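Local coordinates for sensor protein (Bacillus halodurans, PDB 3O5Y), which is the GAF domain of a probable two-component sensor histidine kinase, which would pass phosphate from ATP to a histidine of the protein, at residues 54-63 / 82-90; 92-100 / 111-122. All blocks are in the same frame, centred on the assembly; numbering follows the deposited sequence.

Interaction 1: 54-63 / 82-90; sequences TIPKEQSLYW and NFYEKQYLA. With ACT (acetate ion), chain C.
The carboxylate of E85 is clasped by the start of helix 61-68. OE1 accepts from the backbone N of L61 at 2.8 Å, on the syn side but somewhat out of the carboxylate plane, while OE2 takes two donors: the hydroxyl OG of S60 at 2.6 Å, also syn, and the N of Y62 from above the carboxylate plane. Three bonds thus satisfy a buried acid, and the positive end of the helix dipole would probably stabilise its charge. S60 suits the N-cap because its small OG, anti to its own N (chi1 165°), also accepts from W63 N at 3.0 Å. With CG anti to the carbonyl carbon (chi1 -60°), E85 lays CG over the centre of the Y62 ring, 3.6 Å from the centroid, and the bend at chi2 (86°) turns the carboxylate to the donors. Y62 OH donates to acetate OXT at 2.7 Å, and L89 CD2 packs against the same hydroxyl.

Beside this polar centre the loops are joined by Y84 N to Q59 O at 2.7 Å. The flat ring of Y84 is a good platform for P56, whose CG sits squarely over one face, and a water bridges Y84 OH to T54 O. On the F83 ring, L61 CD1 covers one face near the rim and K86 CB covers the other.

In the second shell, W63 NE1 donates to I55 O, tying the helix back to the strand end. The contact therefore joins the first turn of helix 61-68 to residues 82-89, which run into and along helix 86-90, with L61 and Y62 resting on strand 96-103, and I55 and Y62 on L29 of strand 25-32.

Interaction 2: 92-100 / 111-122; sequences LDLKSILVI and VLSIGRKQQIDW
L98 and I114 form a hydrogen-bonded antiparallel pair, with L98 N to I114 O at 2.8 Å and I114 N to L98 O equally straight (both 169°). I100 and L112 repeat the pattern, and between them V99 faces S113 in a non-hydrogen-bonded pair. This is the tight part: branched aliphatic residues fit a buried sheet, and V99 CG1 meets V111 CG1 at 3.6 Å. G115 suits its place opposite I97 because a CB there would collide with L94 CD1. S113 OG has its polar partner in Y62 OH, beyond the hairpin.

W122 returns to the sheet face that carries L98. With L98 CG anti to its N (chi1 -180°), CD2 comes over the six-membered ring, 4.0 Å from its centroid; the guanidinium of R116 covers the opposite face, its CZ 3.5 Å above the ring plane. R116 NH1 in turn donates to I120 O at 2.7 Å. At the indole edge NE1 donates a hydrogen bond to a water, which also bonds to I114 O and S96 OG. Replacing W122 with an alanine would probably leave the R116 guanidinium and L98 CD2 without the ring between them and the water short of a donor.

Towards solvent the fit slackens. K95 N donates to R116 O at 2.8 Å, and the lysine's CG brushes K117 O while its amine leads away; D93 and K117 are likewise exposed, as suits charged side chains. Adjacent strands 96-103 and 108-116 make the antiparallel beta hairpin of the GAF sheet, and K95, S96 and R116 form a classic beta bulge at its open end.

Interactions 1 and 2 have centres about 14 Å apart and come in series along the chain: 54-63 / 82-90 closes before 92-100 / 111-122 opens, helix 86-90 leading directly to strand 96-103. Both belong to the GAF domain and reach its antiparallel six-stranded sheet. Interaction 2 lies within that sheet, while interaction 1 packs helix 61-68 and helix 86-90 against one face of it, where L61 CD1 meets I97 CG2 and Y62 CD2 meets V99 CG1. Y62 OH and S113 OG, 2.7 Å apart, probably share a hydrogen bond beside the bound acetate, which S27 and R25 also hold. That acetate probably came from the crystallisation liquor, but its place between helices and sheet is consistent with a small pocket.

Interaction 1: 54-63 / 82-90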
loop_
_atom_site.group_PDB
_atom_site.type_symbol
_atom_site.label_atom_id
_atom_site.label_comp_id
_atom_site.label_asym_id
_atom_site.label_seq_id
_atom_site.Cartn_x
_atom_site.Cartn_y
_atom_site.Cartn_z
ATOM N N THR A 54 14.265 0.623 1.716
ATOM C CA THR A 54 13.770 0.739 3.083
ATOM C C THR A 54 13.047 2.067 3.248
ATOM O O THR A 54 13.523 3.102 2.796
ATOM C CB THR A 54 14.916 0.594 4.093
ATOM O OG1 THR A 54 15.428 -0.739 4.010
ATOM C CG2 THR A 54 14.441 0.857 5.530
ATOM N N ILE A 55 11.870 2.015 3.855
ATOM C CA ILE A 55 11.108 3.208 4.183
ATOM C C ILE A 55 11.437 3.588 5.628
ATOM O O ILE A 55 11.178 2.806 6.550
ATOM C CB ILE A 55 9.594 2.961 4.026
ATOM C CG1 ILE A 55 9.285 2.332 2.657
ATOM C CG2 ILE A 55 8.788 4.237 4.326
ATOM C CD1 ILE A 55 9.660 3.178 1.410
ATOM N N PRO A 56 12.052 4.773 5.822
ATOM C CA PRO A 56 12.371 5.271 7.156
ATOM C C PRO A 56 11.100 5.690 7.857
ATOM O O PRO A 56 10.115 6.035 7.195
ATOM C CB PRO A 56 13.233 6.509 6.870
ATOM C CG PRO A 56 12.832 6.941 5.502
ATOM C CD PRO A 56 12.558 5.671 4.766
ATOM N N LYS A 57 11.129 5.666 9.185
ATOM C CA LYS A 57 9.977 6.018 9.990
ATOM C C LYS A 57 9.685 7.511 9.974
ATOM O O LYS A 57 8.520 7.913 9.918
ATOM C CB LYS A 57 10.149 5.530 11.435
ATOM C CG LYS A 57 10.158 4.006 11.564
ATOM C CD LYS A 57 9.948 3.543 12.994
ATOM C CE LYS A 57 10.270 2.054 13.102
ATOM N NZ LYS A 57 9.863 1.417 14.393
ATOM N N GLU A 58 10.724 8.340 10.026
ATOM C CA GLU A 58 10.509 9.778 10.156
ATOM C C GLU A 58 9.688 10.337 8.982
ATOM O O GLU A 58 10.012 10.112 7.816
ATOM C CB GLU A 58 11.837 10.523 10.312
ATOM C CG GLU A 58 11.699 11.977 10.762
ATOM C CD GLU A 58 11.285 12.138 12.227
ATOM O OE1 GLU A 58 10.713 13.196 12.596
ATOM O OE2 GLU A 58 11.525 11.206 13.015
ATOM N N GLN A 59 8.613 11.045 9.317
ATOM C CA GLN A 59 7.747 11.700 8.342
ATOM C C GLN A 59 7.112 10.720 7.361
ATOM O O GLN A 59 6.710 11.119 6.260
ATOM C CB GLN A 59 8.523 12.778 7.582
ATOM C CG GLN A 59 8.678 14.080 8.352
ATOM C CD GLN A 59 9.492 15.128 7.599
ATOM O OE1 GLN A 59 9.491 15.186 6.353
ATOM N NE2 GLN A 59 10.191 15.972 8.354
ATOM N N SER A 60 7.005 9.449 7.754
ATOM C CA SER A 60 6.514 8.421 6.832
ATOM C C SER A 60 5.006 8.153 6.933
ATOM O O SER A 60 4.501 7.767 7.994
ATOM C CB SER A 60 7.286 7.118 7.008
ATOM O OG SER A 60 6.589 6.047 6.385
ATOM N N LEU A 61 4.296 8.341 5.819
ATOM C CA LEU A 61 2.848 8.088 5.789
ATOM C C LEU A 61 2.590 6.598 6.038
ATOM O O LEU A 61 1.701 6.239 6.819
ATOM C CB LEU A 61 2.244 8.491 4.442
ATOM C CG LEU A 61 0.802 9.019 4.368
ATOM C CD1 LEU A 61 0.233 8.867 2.969
ATOM C CD2 LEU A 61 -0.100 8.342 5.318
ATOM N N TYR A 62 3.376 5.743 5.383
ATOM C CA TYR A 62 3.211 4.299 5.525
ATOM C C TYR A 62 3.407 3.824 6.985
ATOM O O TYR A 62 2.603 3.041 7.496
ATOM C CB TYR A 62 4.132 3.529 4.565
ATOM C CG TYR A 62 3.914 3.780 3.069
ATOM C CD1 TYR A 62 4.828 3.296 2.125
ATOM C CD2 TYR A 62 2.824 4.510 2.606
ATOM C CE1 TYR A 62 4.642 3.507 0.766
ATOM C CE2 TYR A 62 2.627 4.732 1.244
ATOM C CZ TYR A 62 3.529 4.214 0.326
ATOM O OH TYR A 62 3.344 4.435 -1.023
ATOM N N TRP A 63 4.452 4.306 7.660
ATOM C CA TRP A 63 4.655 3.957 9.071
ATOM C C TRP A 63 3.573 4.530 9.966
ATOM O O TRP A 63 3.230 3.946 10.999
ATOM C CB TRP A 63 6.016 4.426 9.563
ATOM C CG TRP A 63 7.071 3.437 9.310
ATOM C CD1 TRP A 63 8.015 3.493 8.347
ATOM C CD2 TRP A 63 7.269 2.203 10.001
ATOM N NE1 TRP A 63 8.832 2.390 8.408
ATOM C CE2 TRP A 63 8.393 1.576 9.414
ATOM C CE3 TRP A 63 6.622 1.575 11.079
ATOM C CZ2 TRP A 63 8.893 0.348 9.864
ATOM C CZ3 TRP A 63 7.106 0.357 11.520
ATOM C CH2 TRP A 63 8.239 -0.246 10.911
ATOM N N ASN A 82 3.652 17.515 3.436
ATOM C CA ASN A 82 4.724 16.670 2.936
ATOM C C ASN A 82 4.895 15.433 3.824
ATOM O O ASN A 82 4.557 15.440 5.015
ATOM C CB ASN A 82 6.049 17.451 2.813
ATOM C CG ASN A 82 7.131 16.682 2.005
ATOM O OD1 ASN A 82 6.847 16.130 0.924
ATOM N ND2 ASN A 82 8.371 16.647 2.535
ATOM N N PHE A 83 5.383 14.364 3.209
ATOM C CA PHE A 83 5.725 13.137 3.907
ATOM C C PHE A 83 6.762 12.420 3.067
ATOM O O PHE A 83 6.956 12.753 1.893
ATOM C CB PHE A 83 4.483 12.260 4.194
ATOM C CG PHE A 83 3.542 12.103 3.019
ATOM C CD1 PHE A 83 3.648 11.006 2.164
ATOM C CD2 PHE A 83 2.528 13.046 2.785
ATOM C CE1 PHE A 83 2.763 10.858 1.093
ATOM C CE2 PHE A 83 1.645 12.914 1.718
ATOM C CZ PHE A 83 1.766 11.824 0.865
ATOM N N TYR A 84 7.453 11.458 3.662
ATOM C CA TYR A 84 8.593 10.856 3.001
ATOM C C TYR A 84 8.217 10.276 1.648
ATOM O O TYR A 84 8.966 10.421 0.687
ATOM C CB TYR A 84 9.250 9.788 3.873
ATOM C CG TYR A 84 10.313 9.035 3.136
ATOM C CD1 TYR A 84 10.043 7.802 2.539
ATOM C CD2 TYR A 84 11.580 9.576 2.987
ATOM C CE1 TYR A 84 11.034 7.119 1.823
ATOM C CE2 TYR A 84 12.567 8.913 2.291
ATOM C CZ TYR A 84 12.297 7.685 1.712
ATOM O OH TYR A 84 13.299 7.045 1.020
ATOM N N GLU A 85 7.062 9.629 1.560
ATOM C CA GLU A 85 6.700 8.921 0.329
ATOM C C GLU A 85 6.220 9.842 -0.794
ATOM O O GLU A 85 6.174 9.436 -1.960
ATOM C CB GLU A 85 5.638 7.860 0.618
ATOM C CG GLU A 85 6.069 6.799 1.614
ATOM C CD GLU A 85 5.847 7.179 3.069
ATOM O OE1 GLU A 85 5.653 8.378 3.390
ATOM O OE2 GLU A 85 5.885 6.264 3.918
ATOM N N LYS A 86 5.869 11.076 -0.442
ATOM C CA LYS A 86 5.141 11.960 -1.342
ATOM C C LYS A 86 5.815 12.188 -2.694
ATOM O O LYS A 86 5.217 11.910 -3.731
ATOM C CB LYS A 86 4.824 13.289 -0.663
ATOM C CG LYS A 86 4.022 14.235 -1.530
ATOM C CD LYS A 86 3.300 15.286 -0.706
ATOM C CE LYS A 86 2.843 16.420 -1.614
ATOM N NZ LYS A 86 1.610 17.099 -1.105
ATOM N N GLN A 87 7.055 12.669 -2.692
ATOM C CA GLN A 87 7.743 12.963 -3.952
ATOM C C GLN A 87 7.839 11.720 -4.834
ATOM O O GLN A 87 7.928 11.834 -6.048
ATOM C CB GLN A 87 9.143 13.539 -3.705
ATOM C CG GLN A 87 10.068 12.543 -3.005
ATOM C CD GLN A 87 11.519 12.970 -2.984
ATOM O OE1 GLN A 87 12.132 13.049 -1.912
ATOM N NE2 GLN A 87 12.083 13.236 -4.163
ATOM N N TYR A 88 7.834 10.538 -4.223
ATOM C CA TYR A 88 8.044 9.288 -4.954
ATOM C C TYR A 88 6.735 8.800 -5.540
ATOM O O TYR A 88 6.725 8.029 -6.490
ATOM C CB TYR A 88 8.711 8.223 -4.065
ATOM C CG TYR A 88 10.090 8.634 -3.579
ATOM C CD1 TYR A 88 10.351 8.786 -2.223
ATOM C CD2 TYR A 88 11.122 8.902 -4.482
ATOM C CE1 TYR A 88 11.591 9.180 -1.772
ATOM C CE2 TYR A 88 12.379 9.307 -4.041
ATOM C CZ TYR A 88 12.602 9.447 -2.682
ATOM O OH TYR A 88 13.841 9.847 -2.226
ATOM N N LEU A 89 5.631 9.275 -4.969
ATOM C CA LEU A 89 4.306 9.018 -5.493
ATOM C C LEU A 89 3.895 10.075 -6.510
ATOM O O LEU A 89 3.380 9.728 -7.576
ATOM C CB LEU A 89 3.274 8.919 -4.361
ATOM C CG LEU A 89 3.422 7.808 -3.303
ATOM C CD1 LEU A 89 2.460 8.003 -2.123
ATOM C CD2 LEU A 89 3.260 6.409 -3.911
ATOM N N ALA A 90 4.120 11.354 -6.202
ATOM C CA ALA A 90 3.710 12.445 -7.104
ATOM C C ALA A 90 4.334 12.292 -8.487
ATOM O O ALA A 90 3.710 12.625 -9.505
ATOM C CB ALA A 90 4.061 13.806 -6.522
HETATM C C ACT C . 6.124 3.699 -3.143
HETATM O O ACT C . 6.652 4.642 -2.472
HETATM O OXT ACT C . 5.056 3.172 -2.707
HETATM C CH3 ACT C . 6.776 3.245 -4.409
HETATM O O HOH W 1 13.640 4.402 0.338
#

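Interaction 2: 92-100 / 111-122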
loop_
_atom_site.group_PDB
_atom_site.type_symbol
_atom_site.label_atom_id
_atom_site.label_comp_id
_atom_site.label_asym_id
_atom_site.label_seq_id
_atom_site.Cartn_x
_atom_site.Cartn_y
_atom_site.Cartn_z
ATOM N N LEU A 92 4.884 9.784 -10.144
ATOM C CA LEU A 92 4.174 8.767 -10.920
ATOM C C LEU A 92 2.802 9.281 -11.393
ATOM O O LEU A 92 1.942 8.493 -11.795
ATOM C CB LEU A 92 4.009 7.501 -10.070
ATOM C CG LEU A 92 5.294 6.886 -9.507
ATOM C CD1 LEU A 92 4.965 5.832 -8.476
ATOM C CD2 LEU A 92 6.213 6.319 -10.616
ATOM N N ASP A 93 2.626 10.603 -11.334
ATOM C CA ASP A 93 1.370 11.299 -11.650
ATOM C C ASP A 93 0.178 10.948 -10.757
ATOM O O ASP A 93 -0.958 11.111 -11.177
ATOM C CB ASP A 93 0.958 11.115 -13.121
ATOM C CG ASP A 93 2.036 11.545 -14.099
ATOM O OD1 ASP A 93 2.764 12.538 -13.829
ATOM O OD2 ASP A 93 2.138 10.874 -15.153
ATOM N N LEU A 94 0.419 10.485 -9.538
ATOM C CA LEU A 94 -0.678 10.148 -8.662
ATOM C C LEU A 94 -1.144 11.395 -7.940
ATOM O O LEU A 94 -0.339 12.256 -7.621
ATOM C CB LEU A 94 -0.265 9.065 -7.670
ATOM C CG LEU A 94 0.189 7.750 -8.297
ATOM C CD1 LEU A 94 0.776 6.805 -7.227
ATOM C CD2 LEU A 94 -0.955 7.091 -9.073
ATOM N N LYS A 95 -2.444 11.489 -7.681
ATOM C CA LYS A 95 -2.999 12.667 -7.024
ATOM C C LYS A 95 -3.606 12.338 -5.662
ATOM O O LYS A 95 -4.026 13.225 -4.920
ATOM C CB LYS A 95 -4.029 13.347 -7.936
ATOM C CG LYS A 95 -3.389 14.101 -9.103
ATOM C CD LYS A 95 -4.359 15.110 -9.750
ATOM C CE LYS A 95 -3.634 16.018 -10.774
ATOM N NZ LYS A 95 -2.467 16.757 -10.173
ATOM N N SER A 96 -3.598 11.053 -5.325
ATOM C CA SER A 96 -4.374 10.524 -4.217
ATOM C C SER A 96 -3.743 9.211 -3.789
ATOM O O SER A 96 -3.365 8.415 -4.631
ATOM C CB SER A 96 -5.795 10.285 -4.716
ATOM O OG SER A 96 -6.542 9.502 -3.821
ATOM N N ILE A 97 -3.619 8.983 -2.487
ATOM C CA ILE A 97 -3.081 7.723 -1.996
ATOM C C ILE A 97 -3.923 7.167 -0.840
ATOM O O ILE A 97 -4.317 7.912 0.078
ATOM C CB ILE A 97 -1.537 7.817 -1.676
ATOM C CG1 ILE A 97 -0.894 6.425 -1.647
ATOM C CG2 ILE A 97 -1.240 8.613 -0.399
ATOM C CD1 ILE A 97 -0.606 5.855 -3.041
ATOM N N LEU A 98 -4.244 5.876 -0.928
ATOM C CA LEU A 98 -4.904 5.145 0.149
ATOM C C LEU A 98 -3.901 4.119 0.685
ATOM O O LEU A 98 -3.343 3.336 -0.066
ATOM C CB LEU A 98 -6.153 4.439 -0.370
ATOM C CG LEU A 98 -6.937 3.635 0.667
ATOM C CD1 LEU A 98 -7.521 4.592 1.714
ATOM C CD2 LEU A 98 -8.026 2.784 0.031
ATOM N N VAL A 99 -3.657 4.161 1.982
ATOM C CA VAL A 99 -2.607 3.403 2.614
ATOM C C VAL A 99 -3.281 2.469 3.629
ATOM O O VAL A 99 -3.841 2.896 4.636
ATOM C CB VAL A 99 -1.569 4.360 3.301
ATOM C CG1 VAL A 99 -0.415 3.570 3.872
ATOM C CG2 VAL A 99 -1.044 5.404 2.313
ATOM N N ILE A 100 -3.271 1.186 3.325
ATOM C CA ILE A 100 -3.855 0.209 4.201
ATOM C C ILE A 100 -2.746 -0.571 4.877
ATOM O O ILE A 100 -2.020 -1.283 4.194
ATOM C CB ILE A 100 -4.723 -0.793 3.394
ATOM C CG1 ILE A 100 -5.797 -0.029 2.612
ATOM C CG2 ILE A 100 -5.319 -1.872 4.351
ATOM C CD1 ILE A 100 -6.757 -0.917 1.813
ATOM N N VAL A 111 2.303 -3.076 4.262
ATOM C CA VAL A 111 1.464 -1.952 3.883
ATOM C C VAL A 111 1.004 -2.140 2.450
ATOM O O VAL A 111 1.769 -2.622 1.602
ATOM C CB VAL A 111 2.207 -0.591 4.065
ATOM C CG1 VAL A 111 1.468 0.573 3.369
ATOM C CG2 VAL A 111 2.385 -0.280 5.541
ATOM N N LEU A 112 -0.265 -1.804 2.195
ATOM C CA LEU A 112 -0.777 -1.698 0.824
ATOM C C LEU A 112 -1.046 -0.230 0.496
ATOM O O LEU A 112 -1.760 0.464 1.231
ATOM C CB LEU A 112 -2.041 -2.532 0.644
ATOM C CG LEU A 112 -2.565 -2.699 -0.784
ATOM C CD1 LEU A 112 -1.639 -3.625 -1.552
ATOM C CD2 LEU A 112 -3.950 -3.294 -0.783
ATOM N N SER A 113 -0.483 0.230 -0.609
ATOM C CA SER A 113 -0.571 1.619 -1.014
ATOM C C SER A 113 -1.299 1.706 -2.345
ATOM O O SER A 113 -0.810 1.175 -3.348
ATOM C CB SER A 113 0.841 2.183 -1.175
ATOM O OG SER A 113 0.786 3.566 -1.409
ATOM N N ILE A 114 -2.462 2.346 -2.375
ATOM C CA ILE A 114 -3.256 2.348 -3.608
ATOM C C ILE A 114 -3.423 3.775 -4.104
ATOM O O ILE A 114 -3.924 4.645 -3.373
ATOM C CB ILE A 114 -4.636 1.664 -3.440
ATOM C CG1 ILE A 114 -4.492 0.301 -2.752
ATOM C CG2 ILE A 114 -5.331 1.504 -4.799
ATOM C CD1 ILE A 114 -5.756 -0.483 -2.711
ATOM N N GLY A 115 -2.965 4.002 -5.332
ATOM C CA GLY A 115 -2.891 5.328 -5.904
ATOM C C GLY A 115 -3.917 5.528 -6.991
ATOM O O GLY A 115 -4.281 4.580 -7.708
ATOM N N ARG A 116 -4.413 6.755 -7.095
ATOM C CA ARG A 116 -5.236 7.143 -8.250
ATOM C C ARG A 116 -4.659 8.390 -8.875
ATOM O O ARG A 116 -4.183 9.298 -8.163
ATOM C CB ARG A 116 -6.696 7.389 -7.848
ATOM C CG ARG A 116 -7.455 6.144 -7.471
ATOM C CD ARG A 116 -8.829 6.459 -6.916
ATOM N NE ARG A 116 -9.667 5.255 -6.906
ATOM C CZ ARG A 116 -10.876 5.190 -6.357
ATOM N NH1 ARG A 116 -11.392 6.272 -5.767
ATOM N NH2 ARG A 116 -11.569 4.051 -6.391
ATOM N N LYS A 117 -4.687 8.427 -10.206
ATOM C CA LYS A 117 -4.226 9.594 -10.971
ATOM C C LYS A 117 -5.245 10.721 -10.933
ATOM O O LYS A 117 -4.876 11.883 -10.934
ATOM C CB LYS A 117 -3.850 9.215 -12.410
ATOM C CG LYS A 117 -2.720 8.209 -12.424
ATOM C CD LYS A 117 -2.220 7.813 -13.813
ATOM C CE LYS A 117 -0.954 6.911 -13.662
ATOM N NZ LYS A 117 -0.149 6.801 -14.925
ATOM N N GLN A 118 -6.519 10.373 -10.875
ATOM C CA GLN A 118 -7.581 11.363 -10.768
ATOM C C GLN A 118 -8.104 11.349 -9.335
ATOM O O GLN A 118 -8.160 10.296 -8.687
ATOM C CB GLN A 118 -8.709 11.072 -11.750
ATOM C CG GLN A 118 -8.327 11.306 -13.199
ATOM C CD GLN A 118 -9.468 11.036 -14.170
ATOM O OE1 GLN A 118 -10.069 11.969 -14.708
ATOM N NE2 GLN A 118 -9.780 9.761 -14.386
ATOM N N GLN A 119 -8.451 12.523 -8.825
ATOM C CA GLN A 119 -8.872 12.619 -7.446
ATOM C C GLN A 119 -10.343 12.296 -7.291
ATOM O O GLN A 119 -11.181 13.190 -7.176
ATOM C CB GLN A 119 -8.546 13.993 -6.870
ATOM C CG GLN A 119 -7.214 14.036 -6.161
ATOM C CD GLN A 119 -7.299 14.690 -4.793
ATOM O OE1 GLN A 119 -7.963 14.180 -3.870
ATOM N NE2 GLN A 119 -6.616 15.825 -4.650
ATOM N N ILE A 120 -10.633 10.999 -7.262
ATOM C CA ILE A 120 -11.991 10.484 -7.162
ATOM C C ILE A 120 -12.119 9.833 -5.792
ATOM O O ILE A 120 -11.310 8.991 -5.430
ATOM C CB ILE A 120 -12.273 9.492 -8.336
ATOM C CG1 ILE A 120 -12.292 10.259 -9.670
ATOM C CG2 ILE A 120 -13.570 8.712 -8.122
ATOM C CD1 ILE A 120 -12.013 9.416 -10.884
ATOM N N ASP A 121 -13.112 10.242 -5.014
ATOM C CA ASP A 121 -13.304 9.713 -3.667
ATOM C C ASP A 121 -13.401 8.191 -3.624
ATOM O O ASP A 121 -13.911 7.550 -4.540
ATOM C CB ASP A 121 -14.588 10.264 -3.048
ATOM C CG ASP A 121 -14.585 11.774 -2.919
ATOM O OD1 ASP A 121 -13.502 12.377 -2.806
ATOM O OD2 ASP A 121 -15.686 12.354 -2.911
ATOM N N TRP A 122 -12.905 7.628 -2.533
ATOM C CA TRP A 122 -13.088 6.232 -2.245
ATOM C C TRP A 122 -14.478 6.037 -1.653
ATOM O O TRP A 122 -14.832 6.692 -0.682
ATOM C CB TRP A 122 -11.996 5.788 -1.272
ATOM C CG TRP A 122 -10.697 5.573 -1.995
ATOM C CD1 TRP A 122 -9.666 6.449 -2.109
ATOM C CD2 TRP A 122 -10.320 4.408 -2.742
ATOM N NE1 TRP A 122 -8.657 5.904 -2.874
ATOM C CE2 TRP A 122 -9.033 4.648 -3.270
ATOM C CE3 TRP A 122 -10.943 3.182 -3.010
ATOM C CZ2 TRP A 122 -8.357 3.711 -4.050
ATOM C CZ3 TRP A 122 -10.274 2.260 -3.791
ATOM C CH2 TRP A 122 -8.987 2.528 -4.295
HETATM O O HOH W 2 -6.097 6.639 -4.057
#